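PDB 5C86: kelch domain-containing protein from Colletotrichum graminicola M1.001, which probably oxidises alcohols to aldehydes as a copper-dependent oxidase of the AA5 family, related to galactose oxidase and glyoxal oxidase. Local coordinates for residues M169-S183 with R215-M228. Residues are numbered along the deposited sequence; the frame is centred on the assembly and turned at random. Where two conformers were deposited one is given.
Sequences MQRGMFPDSHAWLWS and RGTDEDSMCGVSVM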
loop_
_atom_site.group_PDB
_atom_site.type_symbol
_atom_site.label_atom_id
_atom_site.label_comp_id
_atom_site.label_asym_id
_atom_site.label_seq_id
_atom_site.Cartn_x
_atom_site.Cartn_y
_atom_site.Cartn_z
ATOM N N MET A 169 -18.141 -7.368 8.004
ATOM C CA MET A 169 -18.425 -8.600 7.277
ATOM C C MET A 169 -19.433 -9.470 8.054
ATOM O O MET A 169 -19.610 -9.311 9.252
ATOM C CB MET A 169 -17.157 -9.433 7.155
ATOM C CG MET A 169 -16.033 -8.678 6.483
ATOM S SD MET A 169 -15.224 -9.676 5.268
ATOM C CE MET A 169 -15.186 -11.358 5.906
ATOM N N GLN A 170 -19.988 -10.439 7.341
ATOM C CA GLN A 170 -21.037 -11.287 7.921
ATOM C C GLN A 170 -20.487 -12.286 8.938
ATOM O O GLN A 170 -21.181 -12.611 9.867
ATOM C CB GLN A 170 -21.773 -12.025 6.777
ATOM C CG GLN A 170 -22.737 -11.236 5.916
ATOM C CD GLN A 170 -23.611 -12.111 4.997
ATOM O OE1 GLN A 170 -23.806 -13.302 5.236
ATOM N NE2 GLN A 170 -24.138 -11.508 3.945
ATOM N N ARG A 171 -19.255 -12.749 8.785
ATOM C CA ARG A 171 -18.703 -13.883 9.509
ATOM C C ARG A 171 -17.262 -13.617 9.924
ATOM O O ARG A 171 -16.534 -12.828 9.277
ATOM C CB ARG A 171 -18.610 -15.140 8.593
ATOM C CG ARG A 171 -19.902 -15.526 7.885
ATOM C CD ARG A 171 -19.582 -16.579 6.810
ATOM N NE ARG A 171 -20.638 -16.902 5.858
ATOM C CZ ARG A 171 -21.018 -16.176 4.798
ATOM N NH1 ARG A 171 -20.484 -14.989 4.461
ATOM N NH2 ARG A 171 -21.985 -16.674 4.039
ATOM N N GLY A 172 -16.832 -14.402 10.894
ATOM C CA GLY A 172 -15.425 -14.614 11.199
ATOM C C GLY A 172 -14.867 -13.563 12.148
ATOM O O GLY A 172 -15.550 -12.634 12.603
ATOM N N MET A 173 -13.593 -13.770 12.429
ATOM C CA MET A 173 -12.790 -12.894 13.297
ATOM C C MET A 173 -12.549 -11.545 12.683
ATOM O O MET A 173 -12.509 -11.393 11.461
ATOM C CB MET A 173 -11.410 -13.522 13.560
ATOM C CG MET A 173 -11.564 -14.840 14.228
ATOM S SD MET A 173 -10.220 -15.918 13.771
ATOM C CE MET A 173 -8.746 -14.872 13.897
ATOM N N PHE A 174 -12.391 -10.562 13.554
ATOM C CA PHE A 174 -12.050 -9.181 13.177
ATOM C C PHE A 174 -12.863 -8.718 11.963
ATOM O O PHE A 174 -12.275 -8.213 10.981
ATOM C CB PHE A 174 -10.550 -9.079 12.892
ATOM C CG PHE A 174 -9.682 -9.705 13.988
ATOM C CD1 PHE A 174 -9.905 -9.409 15.308
ATOM C CD2 PHE A 174 -8.700 -10.597 13.655
ATOM C CE1 PHE A 174 -9.108 -10.017 16.301
ATOM C CE2 PHE A 174 -7.871 -11.150 14.617
ATOM C CZ PHE A 174 -8.088 -10.857 15.929
ATOM N N PRO A 175 -14.201 -8.901 11.951
ATOM C CA PRO A 175 -14.950 -8.615 10.767
ATOM C C PRO A 175 -15.044 -7.115 10.342
ATOM O O PRO A 175 -15.535 -6.820 9.210
ATOM C CB PRO A 175 -16.352 -9.230 11.067
ATOM C CG PRO A 175 -16.475 -8.981 12.543
ATOM C CD PRO A 175 -15.110 -9.328 13.068
ATOM N N ASP A 176 -14.625 -6.233 11.232
ATOM C CA ASP A 176 -14.565 -4.809 11.007
ATOM C C ASP A 176 -13.180 -4.353 10.595
ATOM O O ASP A 176 -12.926 -3.141 10.574
ATOM C CB ASP A 176 -14.928 -4.139 12.323
ATOM C CG ASP A 176 -13.964 -4.490 13.480
ATOM O OD1 ASP A 176 -13.099 -5.471 13.424
ATOM O OD2 ASP A 176 -14.096 -3.787 14.542
ATOM N N SER A 177 -12.265 -5.258 10.290
ATOM C CA SER A 177 -10.839 -4.888 10.193
ATOM C C SER A 177 -10.352 -4.949 8.723
ATOM O O SER A 177 -11.036 -5.556 7.839
ATOM C CB SER A 177 -10.046 -5.824 11.067
ATOM O OG SER A 177 -10.503 -5.570 12.421
ATOM N N HIS A 178 -9.175 -4.386 8.480
ATOM C CA HIS A 178 -8.524 -4.366 7.171
ATOM C C HIS A 178 -9.467 -3.860 6.071
ATOM O O HIS A 178 -9.453 -4.391 4.953
ATOM C CB HIS A 178 -7.943 -5.719 6.786
ATOM C CG HIS A 178 -7.113 -6.355 7.842
ATOM N ND1 HIS A 178 -6.158 -5.715 8.579
ATOM C CD2 HIS A 178 -7.149 -7.622 8.280
ATOM C CE1 HIS A 178 -5.564 -6.588 9.363
ATOM N NE2 HIS A 178 -6.187 -7.742 9.254
ATOM N N ALA A 179 -10.247 -2.839 6.354
ATOM C CA ALA A 179 -11.082 -2.263 5.302
ATOM C C ALA A 179 -10.260 -1.801 4.083
ATOM O O ALA A 179 -9.092 -1.306 4.229
ATOM C CB ALA A 179 -11.883 -1.105 5.834
ATOM N N TRP A 180 -10.850 -1.969 2.902
ATOM C CA TRP A 180 -10.213 -1.558 1.638
ATOM C C TRP A 180 -10.541 -0.042 1.433
ATOM O O TRP A 180 -11.383 0.294 0.649
ATOM C CB TRP A 180 -10.714 -2.390 0.495
ATOM C CG TRP A 180 -10.569 -3.852 0.578
ATOM C CD1 TRP A 180 -10.029 -4.600 1.585
ATOM C CD2 TRP A 180 -11.096 -4.768 -0.343
ATOM N NE1 TRP A 180 -10.099 -5.930 1.303
ATOM C CE2 TRP A 180 -10.793 -6.082 0.115
ATOM C CE3 TRP A 180 -11.771 -4.632 -1.559
ATOM C CZ2 TRP A 180 -11.130 -7.227 -0.628
ATOM C CZ3 TRP A 180 -12.098 -5.761 -2.272
ATOM C CH2 TRP A 180 -11.814 -7.028 -1.825
ATOM N N LEU A 181 -9.866 0.824 2.132
ATOM C CA LEU A 181 -10.146 2.269 2.099
ATOM C C LEU A 181 -9.408 2.981 0.959
ATOM O O LEU A 181 -8.184 2.802 0.741
ATOM C CB LEU A 181 -9.726 2.903 3.355
ATOM C CG LEU A 181 -10.321 2.393 4.691
ATOM C CD1 LEU A 181 -9.835 3.224 5.851
ATOM C CD2 LEU A 181 -11.830 2.392 4.616
ATOM N N TRP A 182 -10.187 3.714 0.180
ATOM C CA TRP A 182 -9.647 4.510 -0.933
ATOM C C TRP A 182 -10.127 5.945 -0.809
ATOM O O TRP A 182 -11.304 6.169 -1.052
ATOM C CB TRP A 182 -9.993 3.868 -2.291
ATOM C CG TRP A 182 -9.259 2.622 -2.462
ATOM C CD1 TRP A 182 -9.708 1.351 -2.303
ATOM C CD2 TRP A 182 -7.846 2.529 -2.653
ATOM N NE1 TRP A 182 -8.663 0.461 -2.413
ATOM C CE2 TRP A 182 -7.510 1.148 -2.639
ATOM C CE3 TRP A 182 -6.850 3.466 -2.793
ATOM C CZ2 TRP A 182 -6.205 0.722 -2.722
ATOM C CZ3 TRP A 182 -5.573 3.064 -2.896
ATOM C CH2 TRP A 182 -5.251 1.681 -2.842
ATOM N N SER A 183 -9.211 6.848 -0.531
ATOM C CA SER A 183 -9.569 8.258 -0.488
ATOM C C SER A 183 -9.920 8.807 -1.836
ATOM O O SER A 183 -9.347 8.416 -2.892
ATOM C CB SER A 183 -8.443 9.056 0.066
ATOM O OG SER A 183 -8.183 8.679 1.397
ATOM N N ARG A 215 -20.285 -5.177 -4.300
ATOM C CA ARG A 215 -19.177 -5.456 -5.179
ATOM C C ARG A 215 -19.535 -6.565 -6.160
ATOM O O ARG A 215 -19.150 -7.718 -6.055
ATOM C CB ARG A 215 -17.890 -5.779 -4.373
ATOM C CG ARG A 215 -16.647 -5.853 -5.233
ATOM C CD ARG A 215 -15.301 -5.976 -4.469
ATOM N NE ARG A 215 -15.339 -7.103 -3.555
ATOM C CZ ARG A 215 -15.737 -7.052 -2.283
ATOM N NH1 ARG A 215 -15.864 -5.935 -1.636
ATOM N NH2 ARG A 215 -15.939 -8.190 -1.627
ATOM N N GLY A 216 -20.372 -6.206 -7.128
ATOM C CA GLY A 216 -20.868 -7.221 -8.074
ATOM C C GLY A 216 -21.535 -8.388 -7.402
ATOM O O GLY A 216 -22.301 -8.174 -6.481
ATOM N N THR A 217 -21.233 -9.601 -7.853
ATOM C CA THR A 217 -21.703 -10.789 -7.176
ATOM C C THR A 217 -20.623 -11.386 -6.285
ATOM O O THR A 217 -20.694 -12.523 -5.908
ATOM C CB THR A 217 -22.076 -11.893 -8.193
ATOM O OG1 THR A 217 -20.929 -12.151 -9.046
ATOM C CG2 THR A 217 -23.286 -11.392 -8.962
ATOM N N ASP A 218 -19.593 -10.608 -5.940
ATOM C CA ASP A 218 -18.547 -11.144 -5.025
ATOM C C ASP A 218 -19.101 -11.426 -3.651
ATOM O O ASP A 218 -20.149 -10.855 -3.188
ATOM C CB ASP A 218 -17.398 -10.114 -4.920
ATOM C CG ASP A 218 -16.059 -10.713 -4.497
ATOM O OD1 ASP A 218 -15.887 -11.955 -4.592
ATOM O OD2 ASP A 218 -15.154 -9.886 -4.087
ATOM N N GLU A 219 -18.424 -12.341 -2.994
ATOM C CA GLU A 219 -18.664 -12.627 -1.581
ATOM C C GLU A 219 -17.760 -11.734 -0.697
ATOM O O GLU A 219 -16.833 -11.093 -1.164
ATOM C CB GLU A 219 -18.424 -14.117 -1.249
ATOM C CG GLU A 219 -19.303 -15.175 -1.949
ATOM C CD GLU A 219 -20.790 -14.890 -1.875
ATOM O OE1 GLU A 219 -21.304 -14.315 -0.871
ATOM O OE2 GLU A 219 -21.471 -15.238 -2.857
ATOM N N ASP A 220 -18.007 -11.738 0.585
ATOM C CA ASP A 220 -17.109 -11.108 1.529
ATOM C C ASP A 220 -15.676 -11.700 1.328
ATOM O O ASP A 220 -15.490 -12.904 1.044
ATOM C CB ASP A 220 -17.520 -11.451 2.927
ATOM C CG ASP A 220 -18.799 -10.746 3.362
ATOM O OD1 ASP A 220 -19.271 -9.772 2.736
ATOM O OD2 ASP A 220 -19.298 -11.119 4.457
ATOM N N SER A 221 -14.652 -10.803 1.418
ATOM C CA SER A 221 -13.324 -11.139 0.897
ATOM C C SER A 221 -12.256 -10.574 1.830
ATOM O O SER A 221 -11.356 -9.845 1.423
ATOM C CB SER A 221 -13.165 -10.479 -0.482
ATOM O OG SER A 221 -13.982 -11.087 -1.464
ATOM N N MET A 222 -12.237 -11.075 3.062
ATOM C CA MET A 222 -11.283 -10.624 4.041
ATOM C C MET A 222 -9.882 -10.986 3.580
ATOM O O MET A 222 -9.670 -12.109 3.138
ATOM C CB MET A 222 -11.552 -11.284 5.374
ATOM C CG MET A 222 -10.579 -10.875 6.496
ATOM S SD MET A 222 -10.479 -9.113 6.866
ATOM C CE MET A 222 -12.062 -8.799 7.601
ATOM N N CYS A 223 -8.973 -10.019 3.677
ATOM C CA CYS A 223 -7.576 -10.168 3.273
ATOM C C CYS A 223 -7.433 -10.553 1.834
ATOM O O CYS A 223 -6.464 -11.206 1.440
ATOM C CB CYS A 223 -6.799 -11.092 4.197
ATOM S SG CYS A 223 -6.799 -10.396 5.906
ATOM N N GLY A 224 -8.451 -10.129 1.038
ATOM C CA GLY A 224 -8.280 -9.847 -0.392
ATOM C C GLY A 224 -7.463 -8.589 -0.501
ATOM O O GLY A 224 -7.119 -7.984 0.508
ATOM N N VAL A 225 -7.079 -8.232 -1.709
ATOM C CA VAL A 225 -6.232 -7.072 -1.970
ATOM C C VAL A 225 -6.918 -6.130 -2.928
ATOM O O VAL A 225 -7.776 -6.534 -3.748
ATOM C CB VAL A 225 -4.870 -7.481 -2.488
ATOM C CG1 VAL A 225 -4.074 -8.194 -1.428
ATOM C CG2 VAL A 225 -4.935 -8.332 -3.720
ATOM N N SER A 226 -6.536 -4.888 -2.890
ATOM C CA SER A 226 -7.066 -3.854 -3.800
ATOM C C SER A 226 -6.062 -2.790 -4.045
ATOM O O SER A 226 -5.210 -2.515 -3.159
ATOM C CB SER A 226 -8.363 -3.246 -3.287
ATOM O OG SER A 226 -8.223 -2.398 -2.152
ATOM N N VAL A 227 -6.099 -2.156 -5.220
ATOM C CA VAL A 227 -5.188 -1.087 -5.547
ATOM C C VAL A 227 -5.778 -0.166 -6.584
ATOM O O VAL A 227 -6.295 -0.618 -7.582
ATOM C CB VAL A 227 -3.774 -1.531 -5.957
ATOM C CG1 VAL A 227 -3.869 -2.367 -7.193
ATOM C CG2 VAL A 227 -2.865 -0.350 -6.155
ATOM N N MET A 228 -5.595 1.144 -6.368
ATOM C CA MET A 228 -6.009 2.147 -7.280
ATOM C C MET A 228 -4.911 2.319 -8.315
ATOM O O MET A 228 -3.955 3.035 -8.110
ATOM C CB MET A 228 -6.274 3.444 -6.548
ATOM C CG MET A 228 -6.904 4.498 -7.450
ATOM S SD MET A 228 -7.335 6.015 -6.607
ATOM C CE MET A 228 -8.832 5.466 -5.816
HETATM O O HOH W 1 -20.200 -13.535 1.593
HETATM O O HOH W 2 -18.610 -13.399 5.601
HETATM O O HOH W 3 -9.036 -7.058 3.798
#
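Trp182 and Ser226 join the two segments through an indole N-H: NE1 donates to OG over 2.9 Å, with the serine oxygen lying in the ring plane. Further along, Met228 lays its CB over the six-membered ring of Trp182, 4.0 Å from the centroid, a CH-pi contact. In Trp180, chi1 of -57° turns the indole back beside its own backbone N and toward the turn 221-224 and Arg215; CZ2 meets Ser221 O at the ring edge at 3.3 Å. CZ3 lies over one face of the Arg215 guanidinium, the planes 46° apart, while NE and NH2 of that arginine grip OD2 of Asp218 side-on. One water accepts hydrogen bonds from Trp180 NE1 and Cys223 N and donates one to His178 O. In the loops, Gln170 N gives Asp220 OD2 a nearly straight hydrogen bond (172°), and Asp220 OD1 accepts from Lys196 N. Met222, bent at chi2 and chi3, brings SD to the edge of the His178 ring. His178 NE2 hydrogen-bonds to Tyr245 OH, and the ring packs beside Tyr120 and His423, copper ligands in another model of this protein. Nearly parallel strands 181-183 and 225-228 are the inner strands of adjacent kelch beta-propeller blades, whose loops here border the copper site, empty in this model.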